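Neural-cadherin (Drosophila melanogaster, PDB 3UBH) mediates calcium-dependent, preferentially homophilic adhesion between cells, and is represented here by a run of four extracellular cadherin domains, EC1-4. Local coordinates at residues V104-P109 and D139-H144; R152-G157 and E181-V186; A226-N231 and L310-T315; D281-R286 and V314-D319. All coordinates share one frame; numbering follows the deposited sequence.

How the contacts relate
The four contacts follow the chain through successive cadherin domains. Contact 1 lies in the calcium-binding linker between the first and second domains. Contact 2 is in the second domain, on strands 146-153 and 181-190, its centre about 28 Å from that of contact 1. Contacts 3 and 4 come later and belong together. Their centres are about 10 Å apart, both use strand 305-315 and share V314 and T315, and both touch two calcium ions of the third linker. The centres of contacts 1 and 4 are about 48 Å apart. The calcium ions lie at the first and third linkers. The linker between contacts 2 and 3 is consistent with the calcium-free class described for this protein.

Contact 1: residues V104-P109 and D139-H144; sequences VNDEPP and DPDTDH. With CA (calcium ion), chain D; CA (calcium ion), chain C; CA (calcium ion), chain B.
The carboxylate of D141 bridges two calcium ions held jointly with V104-P109. D141 OD1 is 2.6 Å from calcium ion D, and D141 OD2 is 2.3 Å from calcium ion C. D141 CG lies beside the backbone N, anti to the carbonyl carbon (chi1 -69°), which turns the carboxylate toward 104-107. Ion D is also bound by N105 OD1, E107 O and both carboxylate oxygens of D139; D190 and Q201 complete it. Ion C takes V104 O and D106 OD1 as well. Calcium ion B is held by D106 OD2 and E107 OE2. E18 and E66 also bind ions B and C. Shared metals explain why acceptors crowd together: N105 OD1 lies 3.0 Å from D141 OD1, with the amide and carboxylate planes 42° apart.

Backbone N-H groups position the bridging carboxylate. E107 N donates to the syn lone pair of D141 OD1 at 3.0 Å, and D106 N makes a weak bond to D141 OD2. D141 N in turn donates to D139 OD1 at 2.9 Å, closing an Asx turn that ties one metal ligand to the next. Beside the ions, P140 CG packs on E107 CB at 3.7 Å.

This three-calcium cluster is typical of the junction between consecutive cadherin domains, where it rigidifies the connection.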
loop_
_atom_site.group_PDB
_atom_site.type_symbol
_atom_site.label_atom_id
_atom_site.label_comp_id
_atom_site.label_asym_id
_atom_site.label_seq_id
_atom_site.Cartn_x
_atom_site.Cartn_y
_atom_site.Cartn_z
ATOM N N VAL A 104 18.938 8.836 -21.096
ATOM C CA VAL A 104 20.041 9.355 -20.312
ATOM C C VAL A 104 20.230 8.373 -19.162
ATOM O O VAL A 104 19.250 7.900 -18.577
ATOM C CB VAL A 104 19.742 10.783 -19.744
ATOM C CG1 VAL A 104 20.892 11.285 -18.869
ATOM C CG2 VAL A 104 19.482 11.772 -20.854
ATOM N N ASN A 105 21.484 8.060 -18.854
ATOM C CA ASN A 105 21.812 7.270 -17.682
ATOM C C ASN A 105 21.477 8.026 -16.387
ATOM O O ASN A 105 22.339 8.678 -15.804
ATOM C CB ASN A 105 23.283 6.882 -17.723
ATOM C CG ASN A 105 23.625 5.801 -16.732
ATOM O OD1 ASN A 105 23.086 5.760 -15.627
ATOM N ND2 ASN A 105 24.534 4.910 -17.118
ATOM N N ASP A 106 20.230 7.912 -15.934
ATOM C CA ASP A 106 19.711 8.779 -14.872
ATOM C C ASP A 106 19.147 8.024 -13.669
ATOM O O ASP A 106 18.640 8.642 -12.719
ATOM C CB ASP A 106 18.641 9.717 -15.443
ATOM C CG ASP A 106 17.382 8.978 -15.904
ATOM O OD1 ASP A 106 17.468 7.861 -16.466
ATOM O OD2 ASP A 106 16.282 9.524 -15.710
ATOM N N GLU A 107 19.229 6.694 -13.720
ATOM C CA GLU A 107 18.716 5.846 -12.653
ATOM C C GLU A 107 19.845 5.030 -12.044
ATOM O O GLU A 107 20.634 4.430 -12.777
ATOM C CB GLU A 107 17.634 4.906 -13.180
ATOM C CG GLU A 107 16.579 5.545 -14.079
ATOM C CD GLU A 107 15.737 6.606 -13.401
ATOM O OE1 GLU A 107 15.619 6.605 -12.163
ATOM O OE2 GLU A 107 15.171 7.447 -14.120
ATOM N N PRO A 108 19.926 4.996 -10.698
ATOM C CA PRO A 108 21.013 4.296 -9.992
ATOM C C PRO A 108 20.843 2.786 -10.048
ATOM O O PRO A 108 19.716 2.306 -10.213
ATOM C CB PRO A 108 20.835 4.759 -8.545
ATOM C CG PRO A 108 19.363 5.062 -8.420
ATOM C CD PRO A 108 18.970 5.625 -9.761
ATOM N N PRO A 109 21.951 2.036 -9.892
ATOM C CA PRO A 109 21.909 0.592 -9.822
ATOM C C PRO A 109 21.373 0.134 -8.463
ATOM O O PRO A 109 21.296 0.946 -7.535
ATOM C CB PRO A 109 23.382 0.215 -9.968
ATOM C CG PRO A 109 24.100 1.309 -9.371
ATOM C CD PRO A 109 23.332 2.531 -9.754
ATOM N N ASP A 139 20.511 -2.363 -13.286
ATOM C CA ASP A 139 20.439 -0.934 -13.572
ATOM C C ASP A 139 19.475 -0.688 -14.723
ATOM O O ASP A 139 19.637 -1.254 -15.806
ATOM C CB ASP A 139 21.828 -0.371 -13.904
ATOM C CG ASP A 139 21.826 1.146 -14.073
ATOM O OD1 ASP A 139 21.260 1.655 -15.067
ATOM O OD2 ASP A 139 22.397 1.845 -13.209
ATOM N N PRO A 140 18.473 0.171 -14.494
ATOM C CA PRO A 140 17.389 0.387 -15.437
ATOM C C PRO A 140 17.818 0.975 -16.773
ATOM O O PRO A 140 17.090 0.810 -17.746
ATOM C CB PRO A 140 16.474 1.380 -14.697
ATOM C CG PRO A 140 16.828 1.255 -13.282
ATOM C CD PRO A 140 18.295 0.987 -13.283
ATOM N N ASP A 141 18.966 1.656 -16.818
ATOM C CA ASP A 141 19.418 2.374 -18.021
ATOM C C ASP A 141 19.971 1.436 -19.083
ATOM O O ASP A 141 20.540 0.406 -18.762
ATOM C CB ASP A 141 20.471 3.427 -17.674
ATOM C CG ASP A 141 19.902 4.584 -16.891
ATOM O OD1 ASP A 141 20.299 4.763 -15.721
ATOM O OD2 ASP A 141 19.060 5.324 -17.442
ATOM N N THR A 142 19.813 1.817 -20.349
ATOM C CA THR A 142 20.170 0.957 -21.484
ATOM C C THR A 142 21.663 0.604 -21.547
ATOM O O THR A 142 22.025 -0.562 -21.741
ATOM C CB THR A 142 19.728 1.585 -22.825
ATOM O OG1 THR A 142 20.253 2.916 -22.931
ATOM C CG2 THR A 142 18.196 1.630 -22.931
ATOM N N ASP A 143 22.513 1.609 -21.346
ATOM C CA ASP A 143 23.963 1.466 -21.463
ATOM C C ASP A 143 24.714 1.354 -20.126
ATOM O O ASP A 143 25.854 1.806 -20.023
ATOM C CB ASP A 143 24.536 2.627 -22.291
ATOM C CG ASP A 143 24.579 3.959 -21.514
ATOM O OD1 ASP A 143 25.542 4.729 -21.744
ATOM O OD2 ASP A 143 23.671 4.250 -20.686
ATOM N N HIS A 144 24.095 0.743 -19.116
ATOM C CA HIS A 144 24.723 0.597 -17.789
ATOM C C HIS A 144 26.091 -0.101 -17.794
ATOM O O HIS A 144 26.441 -0.828 -18.724
ATOM C CB HIS A 144 23.783 -0.115 -16.827
ATOM C CG HIS A 144 23.435 -1.510 -17.239
ATOM N ND1 HIS A 144 24.329 -2.558 -17.158
ATOM C CD2 HIS A 144 22.286 -2.034 -17.721
ATOM C CE1 HIS A 144 23.748 -3.665 -17.579
ATOM N NE2 HIS A 144 22.506 -3.374 -17.924
HETATM CA CA CA D . 22.280 3.829 -14.368
HETATM CA CA CA C . 17.543 6.625 -18.556
HETATM CA CA CA B . 14.420 8.041 -16.161
#

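Contact 2: residues R152-G157 and E181-V186; sequences RDRTGG and EYVLYV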
loop_
_atom_site.group_PDB
_atom_site.type_symbol
_atom_site.label_atom_id
_atom_site.label_comp_id
_atom_site.label_asym_id
_atom_site.label_seq_id
_atom_site.Cartn_x
_atom_site.Cartn_y
_atom_site.Cartn_z
ATOM N N ARG A 152 34.808 -1.039 2.217
ATOM C CA ARG A 152 35.329 -0.985 3.569
ATOM C C ARG A 152 35.402 -2.410 4.062
ATOM O O ARG A 152 34.429 -3.173 3.946
ATOM C CB ARG A 152 34.396 -0.152 4.437
ATOM C CG ARG A 152 35.036 0.575 5.567
ATOM C CD ARG A 152 34.211 1.799 5.930
ATOM N NE ARG A 152 32.774 1.514 5.978
ATOM C CZ ARG A 152 32.097 1.181 7.077
ATOM N NH1 ARG A 152 32.699 1.082 8.258
ATOM N NH2 ARG A 152 30.803 0.940 6.990
ATOM N N ASP A 153 36.569 -2.765 4.587
ATOM C CA ASP A 153 36.886 -4.134 4.948
ATOM C C ASP A 153 37.067 -4.206 6.443
ATOM O O ASP A 153 37.746 -3.362 7.028
ATOM C CB ASP A 153 38.183 -4.560 4.247
ATOM C CG ASP A 153 38.509 -6.042 4.423
ATOM O OD1 ASP A 153 37.859 -6.761 5.201
ATOM O OD2 ASP A 153 39.443 -6.509 3.757
ATOM N N ARG A 154 36.465 -5.218 7.058
ATOM C CA ARG A 154 36.658 -5.467 8.479
ATOM C C ARG A 154 37.077 -6.895 8.767
ATOM O O ARG A 154 36.989 -7.357 9.913
ATOM C CB ARG A 154 35.412 -5.082 9.255
ATOM C CG ARG A 154 35.124 -3.625 9.092
ATOM C CD ARG A 154 33.842 -3.226 9.750
ATOM N NE ARG A 154 34.008 -2.919 11.165
ATOM C CZ ARG A 154 34.811 -1.968 11.636
ATOM N NH1 ARG A 154 35.553 -1.230 10.808
ATOM N NH2 ARG A 154 34.883 -1.764 12.943
ATOM N N THR A 155 37.527 -7.587 7.719
ATOM C CA THR A 155 38.187 -8.887 7.845
ATOM C C THR A 155 39.679 -8.669 8.098
ATOM O O THR A 155 40.371 -9.560 8.612
ATOM C CB THR A 155 38.066 -9.692 6.557
ATOM O OG1 THR A 155 38.806 -9.026 5.524
ATOM C CG2 THR A 155 36.611 -9.801 6.143
ATOM N N GLY A 156 40.161 -7.483 7.723
ATOM C CA GLY A 156 41.580 -7.142 7.817
ATOM C C GLY A 156 42.313 -7.457 6.528
ATOM O O GLY A 156 43.529 -7.318 6.451
ATOM N N GLY A 157 41.570 -7.900 5.518
ATOM C CA GLY A 157 42.125 -8.170 4.196
ATOM C C GLY A 157 41.932 -9.592 3.713
ATOM O O GLY A 157 42.553 -9.990 2.737
ATOM N N GLU A 181 32.211 -13.543 12.790
ATOM C CA GLU A 181 31.650 -12.810 11.675
ATOM C C GLU A 181 32.746 -11.983 11.024
ATOM O O GLU A 181 33.519 -11.324 11.704
ATOM C CB GLU A 181 30.499 -11.918 12.147
ATOM C CG GLU A 181 29.789 -11.165 11.033
ATOM C CD GLU A 181 28.699 -10.211 11.541
ATOM O OE1 GLU A 181 28.903 -9.539 12.578
ATOM O OE2 GLU A 181 27.632 -10.124 10.888
ATOM N N TYR A 182 32.821 -12.037 9.703
ATOM C CA TYR A 182 33.748 -11.195 8.960
ATOM C C TYR A 182 32.925 -10.249 8.104
ATOM O O TYR A 182 32.139 -10.689 7.259
ATOM C CB TYR A 182 34.669 -12.034 8.077
ATOM C CG TYR A 182 35.493 -13.056 8.818
ATOM C CD1 TYR A 182 34.966 -14.304 9.134
ATOM C CD2 TYR A 182 36.812 -12.784 9.180
ATOM C CE1 TYR A 182 35.723 -15.248 9.805
ATOM C CE2 TYR A 182 37.581 -13.722 9.846
ATOM C CZ TYR A 182 37.033 -14.954 10.160
ATOM O OH TYR A 182 37.790 -15.898 10.824
ATOM N N VAL A 183 33.109 -8.951 8.323
ATOM C CA VAL A 183 32.209 -7.974 7.745
ATOM C C VAL A 183 32.831 -7.220 6.587
ATOM O O VAL A 183 33.962 -6.745 6.673
ATOM C CB VAL A 183 31.648 -7.028 8.822
ATOM C CG1 VAL A 183 30.827 -5.901 8.207
ATOM C CG2 VAL A 183 30.786 -7.815 9.800
ATOM N N LEU A 184 32.077 -7.143 5.496
ATOM C CA LEU A 184 32.462 -6.350 4.342
ATOM C C LEU A 184 31.328 -5.403 4.007
ATOM O O LEU A 184 30.166 -5.811 3.962
ATOM C CB LEU A 184 32.752 -7.236 3.125
ATOM C CG LEU A 184 33.868 -8.279 3.191
ATOM C CD1 LEU A 184 33.818 -9.146 1.957
ATOM C CD2 LEU A 184 35.249 -7.613 3.364
ATOM N N TYR A 185 31.667 -4.138 3.792
ATOM C CA TYR A 185 30.722 -3.178 3.249
ATOM C C TYR A 185 31.008 -3.069 1.759
ATOM O O TYR A 185 32.127 -2.798 1.353
ATOM C CB TYR A 185 30.830 -1.831 3.985
ATOM C CG TYR A 185 30.472 -1.971 5.454
ATOM C CD1 TYR A 185 31.440 -2.290 6.401
ATOM C CD2 TYR A 185 29.151 -1.838 5.887
ATOM C CE1 TYR A 185 31.105 -2.456 7.736
ATOM C CE2 TYR A 185 28.812 -2.006 7.219
ATOM C CZ TYR A 185 29.794 -2.316 8.131
ATOM O OH TYR A 185 29.466 -2.475 9.453
ATOM N N VAL A 186 29.998 -3.320 0.947
ATOM C CA VAL A 186 30.176 -3.410 -0.493
ATOM C C VAL A 186 29.285 -2.390 -1.184
ATOM O O VAL A 186 28.305 -1.912 -0.598
ATOM C CB VAL A 186 29.813 -4.834 -1.032
ATOM C CG1 VAL A 186 30.842 -5.875 -0.589
ATOM C CG2 VAL A 186 28.391 -5.244 -0.602
#
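R152 bends at chi3 (44°), which folds its guanidinium over the ring of Y185. The Y185 ring carbon CG stands anti to the carbonyl carbon (chi1 -63°), turning the ring to receive it. The two groups stack as a cation-pi pair. R152 CZ is 3.9 Å from the ring centroid, the planes are 20° apart, and NH2 sits over the ring centre. That same NH2 forms a salt bridge with E205. R154 CD reaches the ring edge, in its plane, 3.5 Å from Y185 CE1.

The backbones run antiparallel. Y185 N donates to R152 O at 2.9 Å, and R154 N to V183 O at 3.0 Å; the return bond from R152 N to Y185 O is weak. Strand 146-153 is the outermost strand here of one sheet of a cadherin domain, and its neighbour 181-190 lies inside that sheet.

D153 and L184 form a non-hydrogen-bonded pair on the other face, where L184 also meets F159 and I210. After D153 the chain turns. D153 OD1 accepts from T155 N in an Asx turn, and T155 OG1 from G157 N at 3.0 Å in an ST turn. The T155 methyl CG2 packs across Y182 CB at 3.5 Å. Y182 OH is hydrogen-bonded to Q177 N.

Contact 3: residues A226-N231 and L310-T315; sequences AEIPEN and LTIRVT. With CA (calcium ion), chain F; CA (calcium ion), chain E.
Strands 226-229 and 310-315 pair in parallel, I228 beside V314, joining an edge strand near the start of a cadherin domain to its last strand. Strand 224-229 is the outermost strand here of its sheet. The local axes come within 4.7 Å and diverge by 27°.

Backbone bonds alternate along the pair. A226 N donates to T311 O and R313 N to A226 O. I228 N then meets R313 O at 2.9 Å, T315 N meets I228 O at 3.1 Å, and E230 N meets T315 O at 3.1 Å.

A226, I228, I312 and V314 share one face of the sheet. There I228 CG1 meets I312 CG2 at 4.1 Å, and F265 packs on both isoleucines. On the other face are E227, R313, P229 and T315. E227 is stretched out, with CG opposite the backbone N (chi1 -178°), and its OE2 reaches T315 CG2 at 3.4 Å. R313 turns its NE to E225. T315 OG1 sits between its own backbone N and carbonyl carbon (chi1 41°), from where it gives I228 O a weak second bond. With an alanine at T315, I228 O would probably keep just its backbone bond, and the E227 chain would lose the methyl it crosses.

Beyond the strand, E230 CA rests on V314 CG1, and its carboxylate turns to two metals. E230 OE2 is 2.4 Å from calcium ion F, and E230 OE1 binds calcium ion E. OE1 also accepts from F282 N. Just past strand 224-229, this glutamate bridges two calcium ions, as in the calcium sites at the base of other cadherin domains.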
loop_
_atom_site.group_PDB
_atom_site.type_symbol
_atom_site.label_atom_id
_atom_site.label_comp_id
_atom_site.label_asym_id
_atom_site.label_seq_id
_atom_site.Cartn_x
_atom_site.Cartn_y
_atom_site.Cartn_z
ATOM N N ALA A 226 0.745 -8.714 8.294
ATOM C CA ALA A 226 -0.468 -9.053 7.558
ATOM C C ALA A 226 -1.702 -8.444 8.219
ATOM O O ALA A 226 -1.873 -8.557 9.433
ATOM C CB ALA A 226 -0.614 -10.563 7.465
ATOM N N GLU A 227 -2.561 -7.809 7.424
ATOM C CA GLU A 227 -3.810 -7.246 7.934
ATOM C C GLU A 227 -4.979 -8.074 7.415
ATOM O O GLU A 227 -5.221 -8.121 6.211
ATOM C CB GLU A 227 -3.952 -5.777 7.523
ATOM C CG GLU A 227 -5.205 -5.058 8.052
ATOM C CD GLU A 227 -5.278 -3.582 7.624
ATOM O OE1 GLU A 227 -4.337 -2.804 7.908
ATOM O OE2 GLU A 227 -6.285 -3.188 7.001
ATOM N N ILE A 228 -5.697 -8.735 8.319
ATOM C CA ILE A 228 -6.815 -9.595 7.926
ATOM C C ILE A 228 -8.127 -9.150 8.560
ATOM O O ILE A 228 -8.117 -8.536 9.625
ATOM C CB ILE A 228 -6.551 -11.083 8.263
ATOM C CG1 ILE A 228 -6.395 -11.291 9.778
ATOM C CG2 ILE A 228 -5.338 -11.609 7.477
ATOM C CD1 ILE A 228 -6.277 -12.752 10.199
ATOM N N PRO A 229 -9.264 -9.439 7.902
ATOM C CA PRO A 229 -10.542 -9.064 8.504
ATOM C C PRO A 229 -11.008 -10.045 9.578
ATOM O O PRO A 229 -10.751 -11.246 9.477
ATOM C CB PRO A 229 -11.503 -9.068 7.314
ATOM C CG PRO A 229 -10.944 -10.068 6.376
ATOM C CD PRO A 229 -9.443 -10.080 6.583
ATOM N N GLU A 230 -11.708 -9.517 10.584
ATOM C CA GLU A 230 -12.263 -10.295 11.701
ATOM C C GLU A 230 -13.180 -11.458 11.303
ATOM O O GLU A 230 -13.438 -12.356 12.106
ATOM C CB GLU A 230 -13.008 -9.368 12.682
ATOM C CG GLU A 230 -14.361 -8.844 12.185
ATOM C CD GLU A 230 -15.244 -8.269 13.291
ATOM O OE1 GLU A 230 -15.201 -8.773 14.433
ATOM O OE2 GLU A 230 -16.006 -7.315 13.015
ATOM N N ASN A 231 -13.673 -11.438 10.073
ATOM C CA ASN A 231 -14.657 -12.418 9.649
ATOM C C ASN A 231 -14.073 -13.504 8.761
ATOM O O ASN A 231 -14.816 -14.276 8.147
ATOM C CB ASN A 231 -15.814 -11.725 8.924
ATOM C CG ASN A 231 -15.404 -11.146 7.572
ATOM O OD1 ASN A 231 -14.217 -10.938 7.288
ATOM N ND2 ASN A 231 -16.393 -10.878 6.735
ATOM N N LEU A 310 6.419 -11.275 13.738
ATOM C CA LEU A 310 5.276 -11.382 12.828
ATOM C C LEU A 310 4.045 -10.682 13.419
ATOM O O LEU A 310 3.483 -11.118 14.427
ATOM C CB LEU A 310 4.997 -12.850 12.480
ATOM C CG LEU A 310 3.843 -13.355 11.589
ATOM C CD1 LEU A 310 2.760 -14.001 12.424
ATOM C CD2 LEU A 310 3.246 -12.323 10.621
ATOM N N THR A 311 3.638 -9.590 12.779
ATOM C CA THR A 311 2.560 -8.748 13.281
ATOM C C THR A 311 1.308 -8.927 12.430
ATOM O O THR A 311 1.374 -8.863 11.204
ATOM C CB THR A 311 3.009 -7.270 13.328
ATOM O OG1 THR A 311 4.178 -7.176 14.150
ATOM C CG2 THR A 311 1.930 -6.368 13.912
ATOM N N ILE A 312 0.179 -9.170 13.097
ATOM C CA ILE A 312 -1.124 -9.315 12.439
ATOM C C ILE A 312 -2.139 -8.304 13.002
ATOM O O ILE A 312 -2.408 -8.285 14.210
ATOM C CB ILE A 312 -1.651 -10.778 12.561
ATOM C CG1 ILE A 312 -0.854 -11.702 11.636
ATOM C CG2 ILE A 312 -3.125 -10.863 12.218
ATOM C CD1 ILE A 312 -0.877 -13.158 12.020
ATOM N N ARG A 313 -2.673 -7.451 12.128
ATOM C CA ARG A 313 -3.731 -6.506 12.505
ATOM C C ARG A 313 -5.065 -7.044 12.038
ATOM O O ARG A 313 -5.209 -7.499 10.907
ATOM C CB ARG A 313 -3.495 -5.095 11.929
ATOM C CG ARG A 313 -2.347 -4.334 12.584
ATOM C CD ARG A 313 -1.991 -3.040 11.837
ATOM N NE ARG A 313 -0.550 -2.754 11.883
ATOM C CZ ARG A 313 0.070 -2.120 12.882
ATOM N NH1 ARG A 313 -0.618 -1.692 13.939
ATOM N NH2 ARG A 313 1.376 -1.913 12.832
ATOM N N VAL A 314 -6.038 -7.001 12.929
ATOM C CA VAL A 314 -7.378 -7.470 12.615
ATOM C C VAL A 314 -8.259 -6.246 12.455
ATOM O O VAL A 314 -8.144 -5.296 13.227
ATOM C CB VAL A 314 -7.917 -8.397 13.711
ATOM C CG1 VAL A 314 -9.143 -9.118 13.224
ATOM C CG2 VAL A 314 -6.847 -9.404 14.126
ATOM N N THR A 315 -9.113 -6.262 11.436
ATOM C CA THR A 315 -9.980 -5.121 11.124
ATOM C C THR A 315 -11.453 -5.372 11.413
ATOM O O THR A 315 -11.931 -6.505 11.360
ATOM C CB THR A 315 -9.834 -4.670 9.656
ATOM O OG1 THR A 315 -9.742 -5.823 8.811
ATOM C CG2 THR A 315 -8.581 -3.811 9.477
HETATM CA CA CA F . -17.385 -5.529 13.924
HETATM CA CA CA E . -17.460 -9.378 15.516
#

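Contact 4: residues D281-R286 and V314-D319; sequences DFEDLR and VTDVND. With CA (calcium ion), chain F; CA (calcium ion), chain E; CA (calcium ion), chain G.
F282 packs its ring on D316 beside the calcium cluster of a cadherin linker. The D281-F282-E283 turn corresponds to the DXE motif of the family, and D316 to D319 belong to its DXNDX motif.

The tight part has two layers. In the first, D316 CB lies 3.6 Å from the centroid of the F282 ring, 15° off its normal, a CH-pi contact over one face. V314 O meets the edge of the same ring in its plane. CG of F282 is opposite the backbone N (chi1 -170°), which sends the ring across to the linker. Putting an alanine at F282 would probably open a gap over D316 CB and leave that carboxylate less firmly placed.

The second layer is metal. E283 binds calcium ion F with both oxygens, and its OE1 also reaches calcium ion E. D316 OD1, V317 O and D319 OD1 bind ion F too; D319 OD2 and D281 OD2 bind ion E. E283 OE1 and D319 OD1 are 2.9 Å apart because both serve a metal. E230 contributes to both ions, and D353 of the next domain to ion F. D316 OD2 has its polar partner in S354.

The loose side begins past E283. D284, L285 and R286 do not touch 314-319. L285 and R286 are exposed to solvent, and R286 is poorly ordered. N318 does not touch 281-286 either; its OD1 binds calcium ion G at 2.3 Å.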
loop_
_atom_site.group_PDB
_atom_site.type_symbol
_atom_site.label_atom_id
_atom_site.label_comp_id
_atom_site.label_asym_id
_atom_site.label_seq_id
_atom_site.Cartn_x
_atom_site.Cartn_y
_atom_site.Cartn_z
ATOM N N ASP A 281 -12.886 -12.016 16.619
ATOM C CA ASP A 281 -13.926 -11.043 16.983
ATOM C C ASP A 281 -13.325 -9.695 17.421
ATOM O O ASP A 281 -12.830 -9.552 18.548
ATOM C CB ASP A 281 -14.852 -11.616 18.066
ATOM C CG ASP A 281 -16.132 -10.812 18.233
ATOM O OD1 ASP A 281 -16.769 -10.942 19.297
ATOM O OD2 ASP A 281 -16.515 -10.060 17.311
ATOM N N PHE A 282 -13.374 -8.720 16.513
ATOM C CA PHE A 282 -12.923 -7.349 16.762
ATOM C C PHE A 282 -13.643 -6.738 17.955
ATOM O O PHE A 282 -13.113 -5.842 18.610
ATOM C CB PHE A 282 -13.192 -6.501 15.520
ATOM C CG PHE A 282 -12.573 -5.132 15.547
ATOM C CD1 PHE A 282 -11.271 -4.935 15.086
ATOM C CD2 PHE A 282 -13.310 -4.030 15.971
ATOM C CE1 PHE A 282 -10.703 -3.669 15.079
ATOM C CE2 PHE A 282 -12.756 -2.760 15.974
ATOM C CZ PHE A 282 -11.451 -2.575 15.528
ATOM N N GLU A 283 -14.850 -7.231 18.226
ATOM C CA GLU A 283 -15.670 -6.762 19.343
ATOM C C GLU A 283 -15.328 -7.441 20.678
ATOM O O GLU A 283 -15.831 -7.040 21.732
ATOM C CB GLU A 283 -17.163 -6.938 19.021
ATOM C CG GLU A 283 -17.758 -5.840 18.148
ATOM C CD GLU A 283 -17.251 -5.873 16.716
ATOM O OE1 GLU A 283 -17.479 -6.884 16.006
ATOM O OE2 GLU A 283 -16.622 -4.875 16.289
ATOM N N ASP A 284 -14.478 -8.465 20.636
ATOM C CA ASP A 284 -14.096 -9.172 21.853
ATOM C C ASP A 284 -12.859 -8.534 22.487
ATOM O O ASP A 284 -11.743 -8.698 21.995
ATOM C CB ASP A 284 -13.863 -10.652 21.565
ATOM C CG ASP A 284 -13.813 -11.489 22.822
ATOM O OD1 ASP A 284 -13.140 -11.087 23.794
ATOM O OD2 ASP A 284 -14.450 -12.560 22.835
ATOM N N LEU A 285 -13.078 -7.818 23.588
ATOM C CA LEU A 285 -12.039 -7.019 24.242
ATOM C C LEU A 285 -10.814 -7.827 24.656
ATOM O O LEU A 285 -9.686 -7.336 24.588
ATOM C CB LEU A 285 -12.622 -6.287 25.452
ATOM C CG LEU A 285 -13.179 -4.878 25.222
ATOM C CD1 LEU A 285 -14.491 -4.647 25.984
ATOM C CD2 LEU A 285 -12.115 -3.830 25.585
ATOM N N ARG A 286 -11.048 -9.073 25.063
ATOM C CA ARG A 286 -9.992 -9.972 25.517
ATOM C C ARG A 286 -8.966 -10.298 24.427
ATOM O O ARG A 286 -7.791 -10.547 24.726
ATOM C CB ARG A 286 -10.604 -11.242 26.104
ATOM C CG ARG A 286 -11.515 -10.966 27.299
ATOM C CD ARG A 286 -12.070 -12.242 27.899
ATOM N NE ARG A 286 -13.366 -12.626 27.333
ATOM C CZ ARG A 286 -13.531 -13.410 26.269
ATOM N NH1 ARG A 286 -12.479 -13.898 25.617
ATOM N NH2 ARG A 286 -14.752 -13.702 25.848
ATOM N N VAL A 314 -6.038 -7.001 12.929
ATOM C CA VAL A 314 -7.378 -7.470 12.615
ATOM C C VAL A 314 -8.259 -6.246 12.455
ATOM O O VAL A 314 -8.144 -5.296 13.227
ATOM C CB VAL A 314 -7.917 -8.397 13.711
ATOM C CG1 VAL A 314 -9.143 -9.118 13.224
ATOM C CG2 VAL A 314 -6.847 -9.404 14.126
ATOM N N THR A 315 -9.113 -6.262 11.436
ATOM C CA THR A 315 -9.980 -5.121 11.124
ATOM C C THR A 315 -11.453 -5.372 11.413
ATOM O O THR A 315 -11.931 -6.505 11.360
ATOM C CB THR A 315 -9.834 -4.670 9.656
ATOM O OG1 THR A 315 -9.742 -5.823 8.811
ATOM C CG2 THR A 315 -8.581 -3.811 9.477
ATOM N N ASP A 316 -12.158 -4.290 11.726
ATOM C CA ASP A 316 -13.588 -4.310 12.014
ATOM C C ASP A 316 -14.386 -4.553 10.730
ATOM O O ASP A 316 -14.144 -3.918 9.703
ATOM C CB ASP A 316 -13.980 -2.977 12.679
ATOM C CG ASP A 316 -15.485 -2.830 12.920
ATOM O OD1 ASP A 316 -16.168 -3.818 13.276
ATOM O OD2 ASP A 316 -15.989 -1.696 12.776
ATOM N N VAL A 317 -15.315 -5.500 10.784
ATOM C CA VAL A 317 -16.346 -5.596 9.756
ATOM C C VAL A 317 -17.689 -5.283 10.400
ATOM O O VAL A 317 -17.859 -5.446 11.612
ATOM C CB VAL A 317 -16.380 -6.977 9.021
ATOM C CG1 VAL A 317 -14.971 -7.401 8.605
ATOM C CG2 VAL A 317 -17.079 -8.060 9.859
ATOM N N ASN A 318 -18.631 -4.820 9.591
ATOM C CA ASN A 318 -19.944 -4.457 10.088
ATOM C C ASN A 318 -20.775 -5.709 10.349
ATOM O O ASN A 318 -21.736 -5.988 9.630
ATOM C CB ASN A 318 -20.650 -3.521 9.099
ATOM C CG ASN A 318 -21.941 -2.950 9.652
ATOM O OD1 ASN A 318 -21.994 -2.486 10.794
ATOM N ND2 ASN A 318 -22.996 -2.980 8.842
ATOM N N ASP A 319 -20.392 -6.469 11.371
ATOM C CA ASP A 319 -21.127 -7.688 11.732
ATOM C C ASP A 319 -22.212 -7.455 12.791
ATOM O O ASP A 319 -22.906 -8.390 13.191
ATOM C CB ASP A 319 -20.189 -8.859 12.118
ATOM C CG ASP A 319 -19.134 -8.479 13.153
ATOM O OD1 ASP A 319 -19.104 -7.322 13.615
ATOM O OD2 ASP A 319 -18.309 -9.350 13.511
HETATM CA CA CA F . -17.385 -5.529 13.924
HETATM CA CA CA E . -17.460 -9.378 15.516
HETATM CA CA CA G . -22.984 -1.955 12.824
#